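Local coordinates for UDP-N-Acetylenolpyruvylglucosamine Reductase (PDB 2GQT), which reduces UDP-N-acetylenolpyruvylglucosamine to UDP-N-acetylmuramate with NADPH and a bound FAD, a step in building the peptidoglycan of the cell wall, at residues T27-E32 with R64-F69; K75-A80 with R164-L169; D225-L230 with V237-A242. All coordinates share one frame; numbering follows the deposited sequence.

Contact 1. Residues T27-E32 with R64-F69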
loop_
_atom_site.group_PDB
_atom_site.type_symbol
_atom_site.label_atom_id
_atom_site.label_comp_id
_atom_site.label_asym_id
_atom_site.label_seq_id
_atom_site.Cartn_x
_atom_site.Cartn_y
_atom_site.Cartn_z
ATOM N N THR A 27 -18.287 -1.895 -1.994
ATOM C CA THR A 27 -17.881 -1.423 -0.672
ATOM C C THR A 27 -18.591 -2.267 0.378
ATOM O O THR A 27 -19.818 -2.222 0.499
ATOM C CB THR A 27 -18.166 0.086 -0.495
ATOM O OG1 THR A 27 -17.501 0.809 -1.535
ATOM C CG2 THR A 27 -17.650 0.578 0.845
ATOM N N VAL A 28 -17.803 -3.058 1.099
ATOM C CA VAL A 28 -18.281 -4.071 2.042
ATOM C C VAL A 28 -18.178 -3.543 3.469
ATOM O O VAL A 28 -17.124 -3.057 3.861
ATOM C CB VAL A 28 -17.414 -5.366 1.908
ATOM C CG1 VAL A 28 -17.633 -6.306 3.086
ATOM C CG2 VAL A 28 -17.707 -6.072 0.585
ATOM N N GLU A 29 -19.255 -3.663 4.245
ATOM C CA GLU A 29 -19.269 -3.176 5.625
ATOM C C GLU A 29 -19.410 -4.261 6.687
ATOM O O GLU A 29 -19.208 -3.994 7.872
ATOM C CB GLU A 29 -20.391 -2.157 5.812
ATOM C CG GLU A 29 -20.173 -0.860 5.056
ATOM C CD GLU A 29 -21.217 0.189 5.386
ATOM O OE1 GLU A 29 -22.291 -0.172 5.911
ATOM O OE2 GLU A 29 -20.963 1.377 5.110
ATOM N N THR A 30 -19.758 -5.472 6.268
ATOM C CA THR A 30 -20.056 -6.556 7.203
ATOM C C THR A 30 -19.486 -7.878 6.712
ATOM O O THR A 30 -19.160 -8.034 5.533
ATOM C CB THR A 30 -21.580 -6.757 7.400
ATOM O OG1 THR A 30 -22.148 -7.276 6.194
ATOM C CG2 THR A 30 -22.275 -5.448 7.772
ATOM N N ARG A 31 -19.405 -8.846 7.617
ATOM C CA ARG A 31 -18.914 -10.172 7.255
ATOM C C ARG A 31 -19.817 -10.815 6.203
ATOM O O ARG A 31 -19.330 -11.436 5.257
ATOM C CB ARG A 31 -18.781 -11.069 8.488
ATOM C CG ARG A 31 -17.825 -10.540 9.560
ATOM C CD ARG A 31 -17.406 -11.641 10.522
ATOM N NE ARG A 31 -18.430 -12.678 10.621
ATOM C CZ ARG A 31 -18.238 -13.899 11.109
ATOM N NH1 ARG A 31 -17.049 -14.271 11.569
ATOM N NH2 ARG A 31 -19.249 -14.753 11.133
ATOM N N GLU A 32 -21.131 -10.639 6.353
ATOM C CA GLU A 32 -22.091 -11.169 5.380
ATOM C C GLU A 32 -21.973 -10.509 4.007
ATOM O O GLU A 32 -22.081 -11.179 2.981
ATOM C CB GLU A 32 -23.530 -11.085 5.912
ATOM C CG GLU A 32 -23.845 -12.094 7.012
ATOM C CD GLU A 32 -23.546 -13.527 6.593
ATOM O OE1 GLU A 32 -24.007 -13.949 5.508
ATOM O OE2 GLU A 32 -22.842 -14.229 7.347
ATOM N N ARG A 64 -13.667 -2.998 -1.554
ATOM C CA ARG A 64 -13.151 -2.077 -0.534
ATOM C C ARG A 64 -13.764 -2.473 0.797
ATOM O O ARG A 64 -14.974 -2.699 0.885
ATOM C CB ARG A 64 -13.597 -0.640 -0.829
ATOM C CG ARG A 64 -12.910 0.061 -1.965
ATOM C CD ARG A 64 -13.254 1.542 -1.930
ATOM N NE ARG A 64 -14.669 1.840 -1.675
ATOM C CZ ARG A 64 -15.132 3.067 -1.466
ATOM N NH1 ARG A 64 -14.293 4.098 -1.479
ATOM N NH2 ARG A 64 -16.422 3.274 -1.253
ATOM N N LEU A 65 -12.940 -2.513 1.838
ATOM C CA LEU A 65 -13.400 -2.853 3.175
ATOM C C LEU A 65 -13.680 -1.605 3.979
ATOM O O LEU A 65 -12.786 -0.784 4.202
ATOM C CB LEU A 65 -12.354 -3.704 3.887
ATOM C CG LEU A 65 -11.930 -5.010 3.213
ATOM C CD1 LEU A 65 -10.792 -5.618 4.001
ATOM C CD2 LEU A 65 -13.094 -5.989 3.087
ATOM N N ALA A 66 -14.928 -1.470 4.402
ATOM C CA ALA A 66 -15.343 -0.329 5.205
ATOM C C ALA A 66 -16.167 -0.836 6.391
ATOM O O ALA A 66 -16.022 -1.991 6.785
ATOM C CB ALA A 66 -16.120 0.664 4.340
ATOM N N GLY A 67 -17.012 0.013 6.980
ATOM C CA GLY A 67 -17.876 -0.416 8.082
ATOM C C GLY A 67 -17.088 -1.042 9.216
ATOM O O GLY A 67 -16.145 -0.448 9.728
ATOM N N GLU A 68 -17.455 -2.261 9.600
ATOM C CA GLU A 68 -16.789 -2.932 10.714
ATOM C C GLU A 68 -15.294 -3.148 10.453
ATOM O O GLU A 68 -14.499 -3.273 11.394
ATOM C CB GLU A 68 -17.470 -4.261 11.035
ATOM C CG GLU A 68 -17.201 -5.373 10.034
ATOM C CD GLU A 68 -17.746 -6.705 10.493
ATOM O OE1 GLU A 68 -18.981 -6.858 10.515
ATOM O OE2 GLU A 68 -16.938 -7.603 10.810
ATOM N N PHE A 69 -14.907 -3.158 9.177
ATOM C CA PHE A 69 -13.504 -3.365 8.807
ATOM C C PHE A 69 -12.649 -2.106 8.963
ATOM O O PHE A 69 -11.445 -2.166 8.765
ATOM C CB PHE A 69 -13.399 -3.946 7.395
ATOM C CG PHE A 69 -14.167 -5.224 7.218
ATOM C CD1 PHE A 69 -15.347 -5.236 6.489
ATOM C CD2 PHE A 69 -13.733 -6.406 7.808
ATOM C CE1 PHE A 69 -16.078 -6.412 6.330
ATOM C CE2 PHE A 69 -14.459 -7.586 7.656
ATOM C CZ PHE A 69 -15.635 -7.581 6.925
#
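T27 turns OG1 anti to its carbonyl carbon (chi1 -57°), while the bend about CG-CD of R64 (chi3 -44°) turns NE toward that oxygen. NE and NH2 of R64 both donate to T27 OG1, the latter at 2.7 Å, and the hydroxyl lies in the guanidinium plane, so the guanidinium takes hold of this one oxygen side-on. T27 CG2 rests against A66 CB, just past the end of the strand. Two bonds tie the backbones: V28 N donates to R64 O at 2.9 Å, almost straight at 176°, and A66 N donates to V28 O at 2.8 Å. They join the ends of strands 22-28 and 61-65, neighbours running parallel in the mixed sheet of the FAD-binding domain. The chains stay together beyond the strands, where E68 N donates to E29 O at 3.0 Å. There G67, with positive phi, brings its CA to 3.8 Å from E29 CB. On the sheet face opposite T27 and R64, V28 CG1 reaches F69 CE1 at 3.6 Å, approaching the ring obliquely, and T30 O lies at the ring edge. T30 OG1 caps the following helix through E33 N. R31 CG packs 3.3 Å from E68 OE2, but that carboxylate oxygen has its polar partner in R164.

Contact 2. Residues K75-A80 with R164-L169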
loop_
_atom_site.group_PDB
_atom_site.type_symbol
_atom_site.label_atom_id
_atom_site.label_comp_id
_atom_site.label_asym_id
_atom_site.label_seq_id
_atom_site.Cartn_x
_atom_site.Cartn_y
_atom_site.Cartn_z
ATOM N N LYS A 75 -5.388 -2.087 21.394
ATOM C CA LYS A 75 -5.108 -3.185 22.309
ATOM C C LYS A 75 -6.001 -4.394 22.021
ATOM O O LYS A 75 -6.043 -5.353 22.802
ATOM C CB LYS A 75 -5.258 -2.710 23.757
ATOM C CG LYS A 75 -4.192 -1.699 24.179
ATOM C CD LYS A 75 -4.434 -1.172 25.587
ATOM C CE LYS A 75 -3.283 -0.298 26.059
ATOM N NZ LYS A 75 -1.987 -1.034 26.094
ATOM N N GLY A 76 -6.705 -4.344 20.891
ATOM C CA GLY A 76 -7.556 -5.449 20.461
ATOM C C GLY A 76 -7.491 -5.630 18.960
ATOM O O GLY A 76 -6.418 -5.558 18.365
ATOM N N TRP A 77 -8.642 -5.875 18.348
ATOM C CA TRP A 77 -8.678 -6.078 16.909
ATOM C C TRP A 77 -8.722 -4.759 16.160
ATOM O O TRP A 77 -9.407 -3.805 16.572
ATOM C CB TRP A 77 -9.857 -6.970 16.528
ATOM C CG TRP A 77 -9.615 -8.405 16.898
ATOM C CD1 TRP A 77 -10.032 -9.046 18.029
ATOM C CD2 TRP A 77 -8.853 -9.358 16.151
ATOM N NE1 TRP A 77 -9.590 -10.348 18.022
ATOM C CE2 TRP A 77 -8.862 -10.565 16.880
ATOM C CE3 TRP A 77 -8.169 -9.310 14.924
ATOM C CZ2 TRP A 77 -8.225 -11.725 16.417
ATOM C CZ3 TRP A 77 -7.529 -10.456 14.469
ATOM C CH2 TRP A 77 -7.552 -11.641 15.220
ATOM N N VAL A 78 -7.977 -4.728 15.058
ATOM C CA VAL A 78 -7.832 -3.554 14.222
ATOM C C VAL A 78 -8.297 -3.931 12.819
ATOM O O VAL A 78 -7.730 -4.821 12.195
ATOM C CB VAL A 78 -6.346 -3.088 14.200
ATOM C CG1 VAL A 78 -6.103 -1.996 13.172
ATOM C CG2 VAL A 78 -5.899 -2.638 15.592
ATOM N N GLY A 79 -9.337 -3.283 12.320
ATOM C CA GLY A 79 -9.866 -3.607 11.004
ATOM C C GLY A 79 -8.882 -3.337 9.879
ATOM O O GLY A 79 -8.132 -2.374 9.926
ATOM N N ALA A 80 -8.891 -4.195 8.861
ATOM C CA ALA A 80 -7.931 -4.068 7.763
ATOM C C ALA A 80 -8.156 -2.853 6.871
ATOM O O ALA A 80 -7.244 -2.442 6.154
ATOM C CB ALA A 80 -7.916 -5.326 6.936
ATOM N N ARG A 164 -8.695 -8.127 9.428
ATOM C CA ARG A 164 -8.499 -7.641 10.790
ATOM C C ARG A 164 -7.142 -8.115 11.286
ATOM O O ARG A 164 -6.710 -9.198 10.910
ATOM C CB ARG A 164 -9.558 -8.331 11.658
ATOM C CG ARG A 164 -10.235 -7.553 12.719
ATOM C CD ARG A 164 -11.480 -8.351 13.084
ATOM N NE ARG A 164 -12.648 -7.615 12.645
ATOM C CZ ARG A 164 -13.571 -8.009 11.771
ATOM N NH1 ARG A 164 -13.549 -9.203 11.189
ATOM N NH2 ARG A 164 -14.560 -7.177 11.500
ATOM N N VAL A 165 -6.493 -7.342 12.150
ATOM C CA VAL A 165 -5.230 -7.755 12.757
ATOM C C VAL A 165 -5.204 -7.443 14.251
ATOM O O VAL A 165 -5.980 -6.612 14.735
ATOM C CB VAL A 165 -3.992 -7.093 12.078
ATOM C CG1 VAL A 165 -3.979 -7.334 10.577
ATOM C CG2 VAL A 165 -3.904 -5.600 12.391
ATOM N N ARG A 166 -4.282 -8.089 14.956
ATOM C CA ARG A 166 -3.885 -7.692 16.293
ATOM C C ARG A 166 -2.461 -7.207 16.175
ATOM O O ARG A 166 -1.636 -7.850 15.534
ATOM C CB ARG A 166 -3.952 -8.858 17.274
ATOM C CG ARG A 166 -5.317 -9.489 17.431
ATOM C CD ARG A 166 -5.300 -10.451 18.590
ATOM N NE ARG A 166 -4.959 -9.723 19.808
ATOM C CZ ARG A 166 -5.838 -9.304 20.722
ATOM N NH1 ARG A 166 -7.120 -9.610 20.601
ATOM N NH2 ARG A 166 -5.419 -8.612 21.777
ATOM N N LEU A 167 -2.177 -6.080 16.813
ATOM C CA LEU A 167 -0.867 -5.457 16.752
ATOM C C LEU A 167 0.003 -5.850 17.937
ATOM O O LEU A 167 -0.502 -6.135 19.034
ATOM C CB LEU A 167 -1.009 -3.932 16.669
ATOM C CG LEU A 167 -1.793 -3.368 15.482
ATOM C CD1 LEU A 167 -1.971 -1.863 15.638
ATOM C CD2 LEU A 167 -1.127 -3.671 14.149
ATOM N N LYS A 168 1.311 -5.846 17.709
ATOM C CA LYS A 168 2.295 -6.122 18.742
ATOM C C LYS A 168 2.904 -4.792 19.167
ATOM O O LYS A 168 3.734 -4.226 18.454
ATOM C CB LYS A 168 3.372 -7.060 18.188
ATOM C CG LYS A 168 4.403 -7.497 19.209
ATOM C CD LYS A 168 5.506 -8.306 18.548
ATOM C CE LYS A 168 6.595 -8.672 19.534
ATOM N NZ LYS A 168 7.647 -9.495 18.881
ATOM N N LEU A 169 2.456 -4.277 20.307
ATOM C CA LEU A 169 2.874 -2.956 20.780
ATOM C C LEU A 169 3.350 -3.021 22.220
ATOM O O LEU A 169 2.937 -3.905 22.981
ATOM C CB LEU A 169 1.727 -1.952 20.660
ATOM C CG LEU A 169 1.032 -1.824 19.301
ATOM C CD1 LEU A 169 -0.226 -0.976 19.407
ATOM C CD2 LEU A 169 1.980 -1.262 18.247
HETATM O O HOH W 1 -3.874 -4.857 18.745
#
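W77 and R166 meet over a ring face: R166 CG sits 3.5 Å above the centre of the six-membered ring of W77, a CH-pi contact almost on the ring normal. Farther along, the R166 guanidinium stands nearly upright to the indole, at 83° between planes, and any cation-pi attraction from its CZ is weak at best. The R164 side chain crosses that of W77 at about a right angle, with CG 3.5 Å from W77 CE3. Its charged end is satisfied outside the contact, by E68 at NH2 and E132 at NH1. The main-chain polar groups of V78 and V165 satisfy each other, V78 N donating to V165 O at 2.8 Å and V165 N to V78 O at 2.8 Å. Each carbonyl also receives a CA-H, V78 O that of R164 at 3.2 Å from CA. Where the strands part, a water takes over, accepting from L167 N at 2.8 Å and lying 2.7 Å from G76 O, to which it can donate. On the sheet face away from W77, V78 CB packs on V165 CG2; the tip of L167 reaches V78 CG2 with CD1 at 4.0 Å. V78 and V165 thus form a hydrogen-bonded antiparallel pair that joins short strand 77-79 to long strand 161-171 in the antiparallel sheet beside the FAD site.

Contact 3. Residues D225-L230 with V237-A242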
loop_
_atom_site.group_PDB
_atom_site.type_symbol
_atom_site.label_atom_id
_atom_site.label_comp_id
_atom_site.label_asym_id
_atom_site.label_seq_id
_atom_site.Cartn_x
_atom_site.Cartn_y
_atom_site.Cartn_z
ATOM N N ASP A 225 2.029 13.669 -19.204
ATOM C CA ASP A 225 2.000 14.239 -17.852
ATOM C C ASP A 225 2.694 13.352 -16.794
ATOM O O ASP A 225 2.637 13.648 -15.599
ATOM C CB ASP A 225 0.557 14.555 -17.424
ATOM C CG ASP A 225 0.054 15.907 -17.939
ATOM O OD1 ASP A 225 0.804 16.643 -18.620
ATOM O OD2 ASP A 225 -1.118 16.233 -17.652
ATOM N N ALA A 226 3.325 12.264 -17.231
ATOM C CA ALA A 226 4.126 11.412 -16.352
ATOM C C ALA A 226 5.576 11.893 -16.375
ATOM O O ALA A 226 6.130 12.138 -17.448
ATOM C CB ALA A 226 4.035 9.962 -16.791
ATOM N N MET A 227 6.186 12.059 -15.208
ATOM C CA MET A 227 7.562 12.544 -15.169
ATOM C C MET A 227 8.340 11.874 -14.056
ATOM O O MET A 227 7.790 11.634 -12.988
ATOM C CB MET A 227 7.595 14.069 -14.984
ATOM C CG MET A 227 8.988 14.668 -15.126
ATOM S SD MET A 227 9.053 16.442 -14.912
ATOM C CE MET A 227 8.769 16.552 -13.158
ATOM N N ILE A 228 9.610 11.556 -14.303
ATOM C CA ILE A 228 10.510 11.160 -13.227
ATOM C C ILE A 228 10.766 12.397 -12.366
ATOM O O ILE A 228 11.253 13.425 -12.863
ATOM C CB ILE A 228 11.826 10.560 -13.755
ATOM C CG1 ILE A 228 11.531 9.330 -14.620
ATOM C CG2 ILE A 228 12.738 10.194 -12.592
ATOM C CD1 ILE A 228 12.750 8.648 -15.220
ATOM N N SER A 229 10.402 12.298 -11.088
ATOM C CA SER A 229 10.467 13.420 -10.171
ATOM C C SER A 229 11.829 14.104 -10.172
ATOM O O SER A 229 12.872 13.449 -10.203
ATOM C CB SER A 229 10.140 12.945 -8.762
ATOM O OG SER A 229 10.406 13.962 -7.820
ATOM N N LEU A 230 11.803 15.435 -10.137
ATOM C CA LEU A 230 13.023 16.221 -9.992
ATOM C C LEU A 230 13.590 16.140 -8.565
ATOM O O LEU A 230 14.733 16.526 -8.337
ATOM C CB LEU A 230 12.772 17.682 -10.390
ATOM C CG LEU A 230 12.395 17.995 -11.843
ATOM C CD1 LEU A 230 11.967 19.455 -11.971
ATOM C CD2 LEU A 230 13.552 17.688 -12.793
ATOM N N VAL A 237 5.906 10.862 -11.066
ATOM C CA VAL A 237 4.815 11.699 -10.631
ATOM C C VAL A 237 3.848 12.034 -11.772
ATOM O O VAL A 237 4.218 12.057 -12.960
ATOM C CB VAL A 237 5.345 12.960 -9.901
ATOM C CG1 VAL A 237 6.164 12.562 -8.661
ATOM C CG2 VAL A 237 6.184 13.813 -10.840
ATOM N N ASN A 238 2.597 12.262 -11.386
ATOM C CA ASN A 238 1.512 12.609 -12.286
ATOM C C ASN A 238 1.298 14.116 -12.214
ATOM O O ASN A 238 0.848 14.633 -11.194
ATOM C CB ASN A 238 0.256 11.834 -11.847
ATOM C CG ASN A 238 -0.961 12.076 -12.737
ATOM O OD1 ASN A 238 -1.985 11.402 -12.581
ATOM N ND2 ASN A 238 -0.870 13.032 -13.651
ATOM N N LEU A 239 1.644 14.817 -13.292
ATOM C CA LEU A 239 1.589 16.283 -13.322
ATOM C C LEU A 239 0.187 16.836 -13.583
ATOM O O LEU A 239 -0.021 18.052 -13.559
ATOM C CB LEU A 239 2.586 16.840 -14.342
ATOM C CG LEU A 239 4.068 16.561 -14.060
ATOM C CD1 LEU A 239 4.916 17.018 -15.224
ATOM C CD2 LEU A 239 4.551 17.234 -12.785
ATOM N N GLY A 240 -0.776 15.954 -13.825
ATOM C CA GLY A 240 -2.159 16.394 -13.984
ATOM C C GLY A 240 -3.082 15.344 -14.551
ATOM O O GLY A 240 -3.948 14.825 -13.843
ATOM N N GLN A 241 -2.905 15.029 -15.829
ATOM C CA GLN A 241 -3.788 14.091 -16.506
ATOM C C GLN A 241 -3.011 12.953 -17.159
ATOM O O GLN A 241 -3.333 12.528 -18.270
ATOM C CB GLN A 241 -4.662 14.820 -17.535
ATOM C CG GLN A 241 -5.751 15.705 -16.932
ATOM C CD GLN A 241 -6.770 16.164 -17.956
ATOM O OE1 GLN A 241 -7.968 15.937 -17.796
ATOM N NE2 GLN A 241 -6.298 16.810 -19.019
ATOM N N ALA A 242 -1.996 12.446 -16.456
ATOM C CA ALA A 242 -1.234 11.307 -16.957
ATOM C C ALA A 242 -2.167 10.143 -17.243
ATOM O O ALA A 242 -3.135 9.905 -16.509
ATOM C CB ALA A 242 -0.156 10.883 -15.963
#
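D225 and Q241 are joined by a side-chain to backbone hydrogen bond: Q241 N donates to D225 OD2 at 2.8 Å, on the anti lone pair that faces away from OD1. OD1 is salt-bridged to R222, which gives each carboxylate oxygen a partner. G240, which precedes the donor, turns the chain with backbone angles (phi 167°, psi -70°) at which a CB would press on the preceding carbonyl oxygen. Three further bonds are purely backbone. L239 N donates to D225 O at 2.8 Å and nearly straight (172°), while M227 N donates to V237 O at 3.0 Å and V237 N returns a bond to M227 O at 2.8 Å. This is the register of a beta hairpin, strands 226-228 and 236-238, which with strand 222-223 forms the three-stranded antiparallel sheet of the C-terminal domain. Among the apolar contacts, M227 and V237 share one sheet face, where M227 CB comes 4.4 Å from V237 CG2. L239 CD1 lies 4.0 Å from M227 CB, the two side chains crossing at a slant. A226 CB, on the other face, and A242 CB approach to 4.4 Å, and helix 244-257 covers A226 through D246 and V247.

In the fold
Contacts 1 and 2 adjoin, their centres about 16 Å apart, and are joined by the E68-R164 salt bridge, OE2 to NH2 2.5 Å. Beside it F69 CD2 packs 3.9 Å from R164 NH2, and L65 CD1 lies 4.1 Å from A80 CB. L65 and A80 each bring a side chain within about 4 Å of the bound FAD, so both contacts border the cofactor. Contact 3 belongs to the C-terminal domain; its nearest atoms are about 18 Å from contact 1 and about 24 Å from contact 2. From there the V237 side chain is about 9 Å from FAD, and that of S229 about 11 Å from that of C199, probably the proton donor.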